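Local coordinates for protein rubber oxygenase (Streptomyces sp., PDB 5O1L) that cleaves the C-C double bonds of poly(cis-1,4-isoprene) rubber oxidatively with O2, using a non-covalently bound b-type heme, to give oligo-isoprenoids with keto and aldehyde ends, at residues I128-L133 with R240-W245; A316-P321 with E379-K384; I323-R328 with A342-L347; T353-L358 with A373-L378. All coordinates share one frame; numbering follows the deposited sequence.

Contact 1. Residues I128-L133 with R240-W245; sequences IYVGAL and RKMKQW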
loop_
_atom_site.group_PDB
_atom_site.type_symbol
_atom_site.label_atom_id
_atom_site.label_comp_id
_atom_site.label_asym_id
_atom_site.label_seq_id
_atom_site.Cartn_x
_atom_site.Cartn_y
_atom_site.Cartn_z
ATOM N N ILE A 128 4.685 15.760 -0.676
ATOM C CA ILE A 128 4.324 15.809 -2.108
ATOM C C ILE A 128 4.891 14.600 -2.859
ATOM O O ILE A 128 4.229 13.987 -3.725
ATOM C CB ILE A 128 4.716 17.142 -2.767
ATOM C CG1 ILE A 128 4.103 17.214 -4.175
ATOM C CG2 ILE A 128 6.165 17.385 -2.751
ATOM C CD1 ILE A 128 4.376 18.568 -4.788
ATOM N N TYR A 129 6.149 14.244 -2.529
ATOM C CA TYR A 129 6.805 13.145 -3.209
ATOM C C TYR A 129 6.251 11.813 -2.813
ATOM O O TYR A 129 5.882 11.001 -3.665
ATOM C CB TYR A 129 8.337 13.166 -2.971
ATOM C CG TYR A 129 8.929 14.525 -3.256
ATOM C CD1 TYR A 129 8.810 15.053 -4.529
ATOM C CD2 TYR A 129 9.528 15.267 -2.239
ATOM C CE1 TYR A 129 9.222 16.331 -4.809
ATOM C CE2 TYR A 129 9.984 16.536 -2.505
ATOM C CZ TYR A 129 9.839 17.044 -3.812
ATOM O OH TYR A 129 10.235 18.371 -4.206
ATOM N N VAL A 130 6.115 11.587 -1.506
ATOM C CA VAL A 130 5.550 10.306 -1.051
ATOM C C VAL A 130 4.123 10.124 -1.541
ATOM O O VAL A 130 3.696 9.047 -1.988
ATOM C CB VAL A 130 5.654 10.223 0.450
ATOM C CG1 VAL A 130 5.051 9.073 1.014
ATOM C CG2 VAL A 130 7.092 10.253 0.922
ATOM N N GLY A 131 3.352 11.192 -1.440
ATOM C CA GLY A 131 1.937 11.097 -1.801
ATOM C C GLY A 131 1.779 10.867 -3.293
ATOM O O GLY A 131 0.881 10.123 -3.734
ATOM N N ALA A 132 2.596 11.511 -4.108
ATOM C CA ALA A 132 2.520 11.321 -5.556
ATOM C C ALA A 132 2.963 9.908 -5.924
ATOM O O ALA A 132 2.394 9.261 -6.787
ATOM C CB ALA A 132 3.375 12.341 -6.278
ATOM N N LEU A 133 4.009 9.454 -5.254
ATOM C CA LEU A 133 4.492 8.099 -5.495
ATOM C C LEU A 133 3.519 7.031 -5.076
ATOM O O LEU A 133 3.342 6.072 -5.832
ATOM C CB LEU A 133 5.844 7.891 -4.804
ATOM C CG LEU A 133 6.995 8.646 -5.489
ATOM C CD1 LEU A 133 8.183 8.757 -4.640
ATOM C CD2 LEU A 133 7.369 7.968 -6.821
ATOM N N ARG A 240 13.066 3.894 -3.169
ATOM C CA ARG A 240 13.927 3.894 -4.350
ATOM C C ARG A 240 13.709 5.124 -5.185
ATOM O O ARG A 240 14.694 5.792 -5.630
ATOM C CB ARG A 240 13.768 2.655 -5.191
ATOM C CG ARG A 240 14.585 2.640 -6.476
ATOM C CD ARG A 240 14.401 1.325 -7.249
ATOM N NE ARG A 240 13.036 1.038 -7.751
ATOM C CZ ARG A 240 12.460 1.500 -8.853
ATOM N NH1 ARG A 240 13.047 2.363 -9.683
ATOM N NH2 ARG A 240 11.231 1.108 -9.130
ATOM N N LYS A 241 12.492 5.457 -5.448
ATOM C CA LYS A 241 12.217 6.617 -6.314
ATOM C C LYS A 241 12.604 7.914 -5.640
ATOM O O LYS A 241 13.200 8.812 -6.331
ATOM C CB LYS A 241 10.759 6.661 -6.679
ATOM C CG LYS A 241 10.286 5.566 -7.567
ATOM C CD LYS A 241 11.101 5.339 -8.833
ATOM C CE LYS A 241 11.191 6.599 -9.698
ATOM N NZ LYS A 241 11.877 6.254 -10.977
ATOM N N MET A 242 12.387 8.095 -4.349
ATOM C CA MET A 242 12.761 9.346 -3.696
ATOM C C MET A 242 14.262 9.534 -3.838
ATOM O O MET A 242 14.752 10.662 -4.130
ATOM C CB MET A 242 12.346 9.396 -2.237
ATOM C CG MET A 242 10.862 9.620 -2.185
ATOM S SD MET A 242 10.338 10.082 -0.525
ATOM C CE MET A 242 10.920 8.778 0.277
ATOM N N LYS A 243 15.035 8.484 -3.605
ATOM C CA LYS A 243 16.487 8.586 -3.657
ATOM C C LYS A 243 16.866 8.897 -5.077
ATOM O O LYS A 243 17.755 9.791 -5.273
ATOM C CB LYS A 243 17.191 7.351 -3.083
ATOM C CG LYS A 243 17.033 7.285 -1.589
ATOM C CD LYS A 243 17.575 6.018 -0.966
ATOM C CE LYS A 243 17.910 6.211 0.484
ATOM N NZ LYS A 243 18.426 4.916 1.020
ATOM N N GLN A 244 16.273 8.246 -6.072
ATOM C CA GLN A 244 16.643 8.468 -7.480
ATOM C C GLN A 244 16.405 9.920 -7.864
ATOM O O GLN A 244 17.194 10.517 -8.614
ATOM C CB GLN A 244 15.852 7.576 -8.428
ATOM C CG GLN A 244 16.280 7.638 -9.886
ATOM C CD GLN A 244 15.335 6.858 -10.802
ATOM O OE1 GLN A 244 14.446 6.118 -10.340
ATOM N NE2 GLN A 244 15.462 7.070 -12.104
ATOM N N TRP A 245 15.333 10.519 -7.381
ATOM C CA TRP A 245 14.974 11.919 -7.674
ATOM C C TRP A 245 15.808 12.929 -6.959
ATOM O O TRP A 245 15.651 14.132 -7.259
ATOM C CB TRP A 245 13.495 12.158 -7.307
ATOM C CG TRP A 245 12.484 11.500 -8.174
ATOM C CD1 TRP A 245 12.684 10.886 -9.351
ATOM C CD2 TRP A 245 11.102 11.458 -7.935
ATOM N NE1 TRP A 245 11.503 10.434 -9.834
ATOM C CE2 TRP A 245 10.502 10.788 -9.000
ATOM C CE3 TRP A 245 10.285 11.915 -6.902
ATOM C CZ2 TRP A 245 9.095 10.588 -9.054
ATOM C CZ3 TRP A 245 8.919 11.715 -6.958
ATOM C CH2 TRP A 245 8.351 11.081 -8.051
#

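Contact 2. Residues A316-P321 with E379-K384; sequences AGLTRP and EEALRK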
loop_
_atom_site.group_PDB
_atom_site.type_symbol
_atom_site.label_atom_id
_atom_site.label_comp_id
_atom_site.label_asym_id
_atom_site.label_seq_id
_atom_site.Cartn_x
_atom_site.Cartn_y
_atom_site.Cartn_z
ATOM N N ALA A 316 -7.710 18.847 -9.477
ATOM C CA ALA A 316 -6.299 19.004 -9.189
ATOM C C ALA A 316 -5.528 19.613 -10.346
ATOM O O ALA A 316 -4.447 20.098 -10.095
ATOM C CB ALA A 316 -5.696 17.669 -8.831
ATOM N N GLY A 317 -6.024 19.606 -11.565
ATOM C CA GLY A 317 -5.257 20.073 -12.708
ATOM C C GLY A 317 -4.429 18.975 -13.342
ATOM O O GLY A 317 -3.543 19.251 -14.146
ATOM N N LEU A 318 -4.608 17.733 -12.933
ATOM C CA LEU A 318 -3.870 16.604 -13.528
ATOM C C LEU A 318 -4.566 16.139 -14.760
ATOM O O LEU A 318 -5.478 15.290 -14.678
ATOM C CB LEU A 318 -3.689 15.400 -12.617
ATOM C CG LEU A 318 -2.602 15.565 -11.575
ATOM C CD1 LEU A 318 -2.636 14.436 -10.574
ATOM C CD2 LEU A 318 -1.151 15.675 -12.144
ATOM N N THR A 319 -4.125 16.629 -15.905
ATOM C CA THR A 319 -4.738 16.231 -17.150
ATOM C C THR A 319 -4.271 14.855 -17.570
ATOM O O THR A 319 -3.259 14.334 -17.063
ATOM C CB THR A 319 -4.427 17.247 -18.227
ATOM O OG1 THR A 319 -3.026 17.209 -18.475
ATOM C CG2 THR A 319 -4.831 18.674 -17.800
ATOM N N ARG A 320 -4.972 14.194 -18.474
ATOM C CA ARG A 320 -4.548 12.877 -18.911
ATOM C C ARG A 320 -3.061 12.825 -19.398
ATOM O O ARG A 320 -2.351 11.900 -19.061
ATOM C CB ARG A 320 -5.511 12.313 -19.999
ATOM C CG ARG A 320 -6.632 11.508 -19.370
ATOM C CD ARG A 320 -7.607 10.936 -20.421
ATOM N NE ARG A 320 -7.268 9.557 -20.859
ATOM C CZ ARG A 320 -7.524 8.433 -20.165
ATOM N NH1 ARG A 320 -8.182 8.463 -18.998
ATOM N NH2 ARG A 320 -7.145 7.260 -20.663
ATOM N N PRO A 321 -2.614 13.846 -20.158
ATOM C CA PRO A 321 -1.236 13.743 -20.616
ATOM C C PRO A 321 -0.247 13.990 -19.503
ATOM O O PRO A 321 0.819 13.398 -19.530
ATOM C CB PRO A 321 -1.125 14.835 -21.682
ATOM C CG PRO A 321 -2.494 14.932 -22.150
ATOM C CD PRO A 321 -3.349 14.864 -20.931
ATOM N N GLU A 379 3.993 20.274 -10.816
ATOM C CA GLU A 379 4.241 20.223 -9.400
ATOM C C GLU A 379 3.007 20.641 -8.602
ATOM O O GLU A 379 2.647 19.993 -7.593
ATOM C CB GLU A 379 5.468 21.067 -9.028
ATOM C CG GLU A 379 5.778 21.020 -7.557
ATOM C CD GLU A 379 6.785 22.047 -7.120
ATOM O OE1 GLU A 379 6.612 23.254 -7.406
ATOM O OE2 GLU A 379 7.774 21.680 -6.441
ATOM N N GLU A 380 2.319 21.716 -9.021
ATOM C CA GLU A 380 1.122 22.174 -8.306
ATOM C C GLU A 380 0.030 21.201 -8.420
ATOM O O GLU A 380 -0.699 20.998 -7.434
ATOM C CB GLU A 380 0.779 23.541 -8.827
ATOM C CG GLU A 380 -0.510 24.138 -8.223
ATOM C CD GLU A 380 -0.559 24.248 -6.685
ATOM O OE1 GLU A 380 0.433 24.078 -5.941
ATOM O OE2 GLU A 380 -1.712 24.545 -6.185
ATOM N N ALA A 381 -0.167 20.602 -9.593
ATOM C CA ALA A 381 -1.219 19.577 -9.780
ATOM C C ALA A 381 -0.940 18.356 -8.876
ATOM O O ALA A 381 -1.903 17.825 -8.257
ATOM C CB ALA A 381 -1.308 19.200 -11.209
ATOM N N LEU A 382 0.307 17.952 -8.769
ATOM C CA LEU A 382 0.642 16.845 -7.838
ATOM C C LEU A 382 0.343 17.270 -6.407
ATOM O O LEU A 382 -0.160 16.421 -5.631
ATOM C CB LEU A 382 2.098 16.444 -8.023
ATOM C CG LEU A 382 2.372 15.808 -9.366
ATOM C CD1 LEU A 382 3.889 15.652 -9.557
ATOM C CD2 LEU A 382 1.688 14.440 -9.475
ATOM N N ARG A 383 0.673 18.460 -6.016
ATOM C CA ARG A 383 0.422 18.901 -4.637
ATOM C C ARG A 383 -1.083 18.883 -4.349
ATOM O O ARG A 383 -1.494 18.367 -3.310
ATOM C CB ARG A 383 0.960 20.305 -4.448
ATOM C CG ARG A 383 0.928 20.771 -3.014
ATOM C CD ARG A 383 1.197 22.233 -2.840
ATOM N NE ARG A 383 0.097 22.994 -3.363
ATOM C CZ ARG A 383 -0.948 23.408 -2.700
ATOM N NH1 ARG A 383 -1.875 24.096 -3.304
ATOM N NH2 ARG A 383 -1.065 23.124 -1.384
ATOM N N LYS A 384 -1.898 19.368 -5.293
ATOM C CA LYS A 384 -3.343 19.380 -5.062
ATOM C C LYS A 384 -3.859 17.929 -5.038
ATOM O O LYS A 384 -4.775 17.609 -4.211
ATOM C CB LYS A 384 -4.069 20.153 -6.167
ATOM C CG LYS A 384 -3.867 21.652 -6.086
ATOM C CD LYS A 384 -4.904 22.311 -6.949
ATOM C CE LYS A 384 -4.882 23.836 -6.822
ATOM N NZ LYS A 384 -3.960 24.484 -7.775
HETATM O O HOH W 1 -3.425 22.661 -10.101
#

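Contact 3. Residues I323-R328 with A342-L347; sequences IGAFSR and AKQPVL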
loop_
_atom_site.group_PDB
_atom_site.type_symbol
_atom_site.label_atom_id
_atom_site.label_comp_id
_atom_site.label_asym_id
_atom_site.label_seq_id
_atom_site.Cartn_x
_atom_site.Cartn_y
_atom_site.Cartn_z
ATOM N N ILE A 323 -0.721 13.095 -16.340
ATOM C CA ILE A 323 -0.727 11.872 -15.551
ATOM C C ILE A 323 0.072 10.812 -16.242
ATOM O O ILE A 323 0.908 10.141 -15.633
ATOM C CB ILE A 323 -2.173 11.289 -15.387
ATOM C CG1 ILE A 323 -3.006 12.210 -14.548
ATOM C CG2 ILE A 323 -2.141 9.860 -14.797
ATOM C CD1 ILE A 323 -4.508 12.013 -14.743
ATOM N N GLY A 324 -0.103 10.663 -17.544
ATOM C CA GLY A 324 0.583 9.692 -18.284
ATOM C C GLY A 324 2.069 9.914 -18.286
ATOM O O GLY A 324 2.839 8.970 -18.120
ATOM N N ALA A 325 2.465 11.150 -18.542
ATOM C CA ALA A 325 3.861 11.448 -18.658
ATOM C C ALA A 325 4.558 11.271 -17.312
ATOM O O ALA A 325 5.592 10.696 -17.280
ATOM C CB ALA A 325 4.060 12.864 -19.193
ATOM N N PHE A 326 3.974 11.816 -16.265
ATOM C CA PHE A 326 4.594 11.696 -14.953
ATOM C C PHE A 326 4.591 10.252 -14.464
ATOM O O PHE A 326 5.580 9.787 -13.862
ATOM C CB PHE A 326 3.942 12.633 -13.939
ATOM C CG PHE A 326 4.740 12.732 -12.657
ATOM C CD1 PHE A 326 5.919 13.428 -12.676
ATOM C CD2 PHE A 326 4.319 12.116 -11.541
ATOM C CE1 PHE A 326 6.689 13.552 -11.557
ATOM C CE2 PHE A 326 5.161 12.166 -10.384
ATOM C CZ PHE A 326 6.288 12.833 -10.458
ATOM N N SER A 327 3.528 9.509 -14.779
ATOM C CA SER A 327 3.491 8.116 -14.333
ATOM C C SER A 327 4.503 7.240 -15.115
ATOM O O SER A 327 5.137 6.330 -14.580
ATOM C CB SER A 327 2.110 7.569 -14.469
ATOM O OG SER A 327 1.241 8.318 -13.657
ATOM N N ARG A 328 4.711 7.487 -16.396
ATOM C CA ARG A 328 5.689 6.802 -17.157
ATOM C C ARG A 328 7.063 7.145 -16.680
ATOM O O ARG A 328 7.929 6.279 -16.607
ATOM C CB ARG A 328 5.557 7.126 -18.674
ATOM C CG ARG A 328 4.351 6.448 -19.265
ATOM C CD ARG A 328 4.166 6.781 -20.739
ATOM N NE ARG A 328 5.260 6.249 -21.453
ATOM C CZ ARG A 328 5.408 4.969 -21.837
ATOM N NH1 ARG A 328 4.434 4.112 -21.784
ATOM N NH2 ARG A 328 6.569 4.594 -22.336
ATOM N N ALA A 342 -0.267 5.783 -22.429
ATOM C CA ALA A 342 0.081 6.375 -23.718
ATOM C C ALA A 342 1.414 7.163 -23.631
ATOM O O ALA A 342 1.669 7.870 -22.620
ATOM C CB ALA A 342 -1.028 7.276 -24.204
ATOM N N LYS A 343 2.176 7.092 -24.712
ATOM C CA LYS A 343 3.451 7.792 -24.794
ATOM C C LYS A 343 3.286 9.306 -24.875
ATOM O O LYS A 343 2.432 9.830 -25.583
ATOM C CB LYS A 343 4.230 7.297 -25.985
ATOM C CG LYS A 343 4.772 5.876 -25.740
ATOM C CD LYS A 343 5.890 5.514 -26.681
ATOM C CE LYS A 343 6.504 4.208 -26.171
ATOM N NZ LYS A 343 5.483 3.124 -26.073
ATOM N N GLN A 344 4.092 10.015 -24.070
ATOM C CA GLN A 344 4.140 11.467 -24.049
ATOM C C GLN A 344 5.617 11.879 -24.119
ATOM O O GLN A 344 6.119 12.500 -23.175
ATOM C CB GLN A 344 3.535 11.989 -22.725
ATOM C CG GLN A 344 2.045 11.767 -22.568
ATOM C CD GLN A 344 1.095 12.442 -23.595
ATOM O OE1 GLN A 344 -0.045 12.030 -23.634
ATOM N NE2 GLN A 344 1.500 13.509 -24.302
ATOM N N PRO A 345 6.288 11.661 -25.256
ATOM C CA PRO A 345 7.737 11.883 -25.300
ATOM C C PRO A 345 8.184 13.283 -25.047
ATOM O O PRO A 345 9.190 13.441 -24.308
ATOM C CB PRO A 345 8.176 11.435 -26.690
ATOM C CG PRO A 345 6.947 11.272 -27.469
ATOM C CD PRO A 345 5.794 11.031 -26.497
ATOM N N VAL A 346 7.488 14.279 -25.477
ATOM C CA VAL A 346 7.904 15.665 -25.179
ATOM C C VAL A 346 7.802 15.953 -23.680
ATOM O O VAL A 346 8.818 16.347 -23.069
ATOM C CB VAL A 346 7.106 16.690 -25.961
ATOM C CG1 VAL A 346 7.229 18.141 -25.404
ATOM C CG2 VAL A 346 7.531 16.631 -27.422
ATOM N N LEU A 347 6.652 15.677 -23.041
ATOM C CA LEU A 347 6.550 15.930 -21.650
ATOM C C LEU A 347 7.434 15.012 -20.858
ATOM O O LEU A 347 8.010 15.463 -19.877
ATOM C CB LEU A 347 5.114 15.710 -21.179
ATOM C CG LEU A 347 4.120 16.833 -21.518
ATOM C CD1 LEU A 347 2.680 16.318 -21.316
ATOM C CD2 LEU A 347 4.348 18.070 -20.619
#

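Contact 4. Residues T353-L358 with A373-L378; sequences TAWPLL and AVLWTL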
loop_
_atom_site.group_PDB
_atom_site.type_symbol
_atom_site.label_atom_id
_atom_site.label_comp_id
_atom_site.label_asym_id
_atom_site.label_seq_id
_atom_site.Cartn_x
_atom_site.Cartn_y
_atom_site.Cartn_z
ATOM N N THR A 353 14.444 15.901 -17.551
ATOM C CA THR A 353 15.476 16.910 -17.483
ATOM C C THR A 353 15.281 17.886 -16.346
ATOM O O THR A 353 16.277 18.417 -15.820
ATOM C CB THR A 353 15.819 17.607 -18.814
ATOM O OG1 THR A 353 14.774 18.403 -19.258
ATOM C CG2 THR A 353 16.015 16.559 -19.829
ATOM N N ALA A 354 14.038 18.183 -15.959
ATOM C CA ALA A 354 13.832 19.286 -15.027
ATOM C C ALA A 354 13.235 18.884 -13.697
ATOM O O ALA A 354 13.384 19.640 -12.724
ATOM C CB ALA A 354 12.943 20.347 -15.651
ATOM N N TRP A 355 12.584 17.741 -13.578
ATOM C CA TRP A 355 12.016 17.385 -12.282
ATOM C C TRP A 355 13.103 17.289 -11.208
ATOM O O TRP A 355 12.873 17.796 -10.111
ATOM C CB TRP A 355 11.222 16.066 -12.341
ATOM C CG TRP A 355 10.591 15.614 -11.032
ATOM C CD1 TRP A 355 10.931 14.522 -10.236
ATOM C CD2 TRP A 355 9.457 16.222 -10.413
ATOM N NE1 TRP A 355 10.097 14.500 -9.183
ATOM C CE2 TRP A 355 9.155 15.486 -9.270
ATOM C CE3 TRP A 355 8.646 17.284 -10.752
ATOM C CZ2 TRP A 355 8.091 15.821 -8.424
ATOM C CZ3 TRP A 355 7.550 17.636 -9.879
ATOM C CH2 TRP A 355 7.337 16.917 -8.732
ATOM N N PRO A 356 14.290 16.759 -11.524
ATOM C CA PRO A 356 15.320 16.743 -10.443
ATOM C C PRO A 356 15.748 18.150 -10.043
ATOM O O PRO A 356 16.236 18.322 -8.928
ATOM C CB PRO A 356 16.454 15.951 -11.055
ATOM C CG PRO A 356 15.889 15.195 -12.199
ATOM C CD PRO A 356 14.665 15.919 -12.671
ATOM N N LEU A 357 15.589 19.141 -10.913
ATOM C CA LEU A 357 15.911 20.519 -10.553
ATOM C C LEU A 357 14.894 21.079 -9.618
ATOM O O LEU A 357 15.242 21.800 -8.679
ATOM C CB LEU A 357 16.059 21.425 -11.788
ATOM C CG LEU A 357 17.126 20.947 -12.788
ATOM C CD1 LEU A 357 16.966 21.743 -14.050
ATOM C CD2 LEU A 357 18.470 21.123 -12.102
ATOM N N LEU A 358 13.632 20.740 -9.858
ATOM C CA LEU A 358 12.574 21.205 -8.941
ATOM C C LEU A 358 12.819 20.575 -7.587
ATOM O O LEU A 358 12.694 21.220 -6.567
ATOM C CB LEU A 358 11.226 20.801 -9.449
ATOM C CG LEU A 358 10.505 21.908 -10.229
ATOM C CD1 LEU A 358 11.152 22.124 -11.536
ATOM C CD2 LEU A 358 9.001 21.662 -10.395
ATOM N N ALA A 373 7.594 26.158 -17.923
ATOM C CA ALA A 373 6.478 26.505 -17.090
ATOM C C ALA A 373 5.635 25.300 -16.728
ATOM O O ALA A 373 5.076 25.229 -15.584
ATOM C CB ALA A 373 5.579 27.524 -17.754
ATOM N N VAL A 374 5.513 24.340 -17.635
ATOM C CA VAL A 374 4.622 23.180 -17.345
ATOM C C VAL A 374 5.181 22.398 -16.115
ATOM O O VAL A 374 4.438 21.689 -15.463
ATOM C CB VAL A 374 4.425 22.269 -18.566
ATOM C CG1 VAL A 374 5.742 21.602 -19.005
ATOM C CG2 VAL A 374 3.371 21.212 -18.371
ATOM N N LEU A 375 6.478 22.479 -15.830
ATOM C CA LEU A 375 6.992 21.811 -14.614
ATOM C C LEU A 375 6.343 22.361 -13.398
ATOM O O LEU A 375 6.041 21.573 -12.506
ATOM C CB LEU A 375 8.529 21.869 -14.511
ATOM C CG LEU A 375 9.261 20.689 -15.123
ATOM C CD1 LEU A 375 9.169 19.442 -14.252
ATOM C CD2 LEU A 375 8.761 20.367 -16.515
ATOM N N TRP A 376 6.212 23.648 -13.305
ATOM C CA TRP A 376 5.597 24.239 -12.105
ATOM C C TRP A 376 4.130 23.882 -12.059
ATOM O O TRP A 376 3.585 23.625 -10.963
ATOM C CB TRP A 376 5.839 25.739 -12.065
ATOM C CG TRP A 376 7.275 26.097 -12.036
ATOM C CD1 TRP A 376 7.937 26.722 -13.043
ATOM C CD2 TRP A 376 8.217 25.893 -11.011
ATOM N NE1 TRP A 376 9.238 26.913 -12.712
ATOM C CE2 TRP A 376 9.461 26.433 -11.465
ATOM C CE3 TRP A 376 8.164 25.306 -9.730
ATOM C CZ2 TRP A 376 10.617 26.437 -10.683
ATOM C CZ3 TRP A 376 9.329 25.282 -8.969
ATOM C CH2 TRP A 376 10.528 25.872 -9.435
ATOM N N THR A 377 3.450 23.850 -13.207
ATOM C CA THR A 377 2.064 23.425 -13.269
ATOM C C THR A 377 1.907 21.987 -12.795
ATOM O O THR A 377 0.970 21.661 -12.079
ATOM C CB THR A 377 1.575 23.567 -14.754
ATOM O OG1 THR A 377 1.682 24.982 -15.061
ATOM C CG2 THR A 377 0.190 23.043 -14.959
ATOM N N LEU A 378 2.771 21.109 -13.236
ATOM C CA LEU A 378 2.753 19.716 -12.849
ATOM C C LEU A 378 2.970 19.593 -11.345
ATOM O O LEU A 378 2.216 18.880 -10.667
ATOM C CB LEU A 378 3.868 18.965 -13.594
ATOM C CG LEU A 378 4.089 17.512 -13.088
ATOM C CD1 LEU A 378 2.865 16.608 -13.285
ATOM C CD2 LEU A 378 5.290 16.945 -13.813
#

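Contact 1. Residues I128-L133 with R240-W245
Leu133, on helix 127-142, reaches tip to tip toward Trp245 of segment 240-245. From CB, its first torsion sets CG anti to its own carbonyl carbon (chi1 -72°), and CG comes 3.8 Å from Trp245 CH2. There the side chain forks. CD1 turns to the thioether side chain, 3.7 Å from Met242 CG. CD2 takes the other direction, resting 3.5 Å from Trp245 CH2 and 3.6 Å from Lys241 CB. A branched leucine suits this place because its fork lets both methyls and CG bear on the indole, while CD1 also meets the methionine and CD2 the lysine.

One turn back along the same helix, Tyr129 CD1 meets Trp245 CZ3 at 4.1 Å, the two rings slanted to one another. Val130 uses CG2 against the sulfur of Met242, 3.6 Å from SD, and the bend of Met242 at chi3 places CE beside the same methyl. A bound butanediol lies close to Val130, probably carried over from crystallisation.

Lys241 lends its CB and CG to Leu133, after which the chain folds away through bends at chi2 and chi3, and its NZ is hydrogen-bonded to Thr330 O. The ring of Tyr329 meets that of Trp245 with the two planes nearly parallel.

The two helical segments cross at 132°, and their meeting surface is hydrocarbon, aromatic and sulfur. Cohesion therefore comes from burying apolar area, while the lysine amine is led to an oxygen beyond the interface, which would probably ease the cost of its charge in a buried setting.

Contact 2. Residues A316-P321 with E379-K384
Lys384, whose CB lies against Ala316, shares the flat carboxylate of Glu380 with the guanidinium of Arg383. Arg383 meets that carboxylate edge-on, side-on through two nitrogens. NE donates to Glu380 OE1 at 2.8 Å: OE1 lies close to the guanidinium plane, while NE comes on the syn side of OE1, 28° out of the carboxylate plane. NH1 takes the syn lone pair of Glu380 OE2 in a nearly straight bond of 2.9 Å. Lys384 NZ uses the anti lone pair of the same OE2, so that oxygen is gripped twice and the carboxylate is held against rotation. From NZ a water leads across to Ala316 O, to which it donates.

The backbones come very close at Ala381, which makes a CA-H...O contact with Ala316 O (3.3 Å between Ala381 CA and Ala316 O). A small alanine allows this approach. Gly317 suits the turn because its positive phi of 89° would jam a CB against the preceding carbonyl.

Next along the chain, Leu318 CD2 touches Ala381 CB at 3.7 Å and crosses Leu382 at about a right angle, 4.1 Å from Leu382 CD2. An alanine in place of Leu318 would probably open a gap beside Ala381 CB and take one neighbour from Leu382 CD2.

Thr319 then caps helix 320-331, with a weak bond from Leu322 N to its OG1. The 316-321 segment thus carries the chain past helix 373-393 into helix 320-331, with Leu318 also resting on Val311 of helix 298-313 and on Phe385, while Leu382 reaches on to Leu136 of helix 127-142 and Trp355 of helix 345-362.

Contact 3. Residues I323-R328 with A342-L347
Ala325 packs tightly between Gln344 and Leu347: its CB lies 3.7 Å from Gln344 CB and 3.6 Å from Leu347 CB. A methyl suits the close approach of the backbones, 5.4 Å between Ala325 CA and Gln344 CA, and the atoms that meet are all CB carbons.

Arg328 is buried as well, its CD lying 3.3 Å from Ala342 O, and a bend at chi3 (65°) turns NE off the line of the chain. The solvent side belongs to the exposed Ala342 and Lys343, and there the fit is looser. Lys343 CG sits over the centre of the guanidinium, 4.0 Å above its plane. The two positive ends approach to 4.2 Å, Arg328 NH2 to Lys343 NZ, a repulsion probably relieved by Asp337, whose OD1 forms salt bridges with Arg328 NH1 and Lys343 NZ. Glu348 accepts from both Arg328 NE and Gln344 N. A leucine in place of Arg328 would probably leave Glu348 without its charged mate and Asp337 with one counter-charge fewer.

Gln344 stands at the N-cap of helix 345-362 and Pro345 opens its first turn, where proline has no helical N-H to lose. This is a helix N-terminus laid against helix 320-331 within the catalytic domain of the rubber oxygenase family.

Contact 4. Residues T353-L358 with A373-L378
Leu358 and Leu375 join two consecutive helices, 345-362 and 373-393, into a helix-loop-helix unit whose segment axes pass 10.2 Å apart and cross at -58°. Leu375 is the central wedge. Its CG rests 3.7 Å from Ala354 CB, where a methyl leaves room for a branched neighbour, and its CD1 approaches the edge of the Trp355 ring near its plane, 4.1 Å from CE3. In Trp355, CG stands anti to the backbone N (chi1 -180°), beside the carbonyl carbon, and the rim atom CE3 is the one that meets the leucine methyl.

Leu358 completes the interface with both methyls. CD1 is 4.0 Å from Leu375 CB, while CD2 lies 3.6 Å from the backbone oxygen Leu375 O. Leu358 CG makes a CH-pi contact over the face of Trp376, 4.1 Å from the centroid of the six-membered ring and 23° off its normal. The broad indole suits this margin of the interface, since it also covers Leu368 and Val371 in the connecting loop.

Pro356 lies where helix 345-362 kinks, because its nitrogen carries no hydrogen for a helical bond. Trp355 also meets the rings of Trp245 and Phe326 edge-to-face (T-shaped), which ties the unit to helix 320-331 and to segment 240-245. The whole is a helix-loop-helix pair in which Ala354 and Leu358, one turn apart, clasp Leu375 of the next helix.

The four contacts form one cluster on one side of the chain's centre, their centres about 12 to 17 Å apart, and all lie away from the annotated heme site. Contact 1 closes first along the chain; contact 2 then spans a long loop within which contacts 3 and 4 are nested one after the other. Helix 320-331 serves contacts 2 and 3, helix 345-362 contacts 3 and 4, and helix 373-393 contacts 2 and 4, a triangle of shared helices. Contact 1 joins it from outside through Ile128 on Glu379 and Trp245 on Phe326, and Trp355 of contact 4 also touches Tyr129. Three later helices are thus bound to one another and to the earlier helices 127-142 and 224-244.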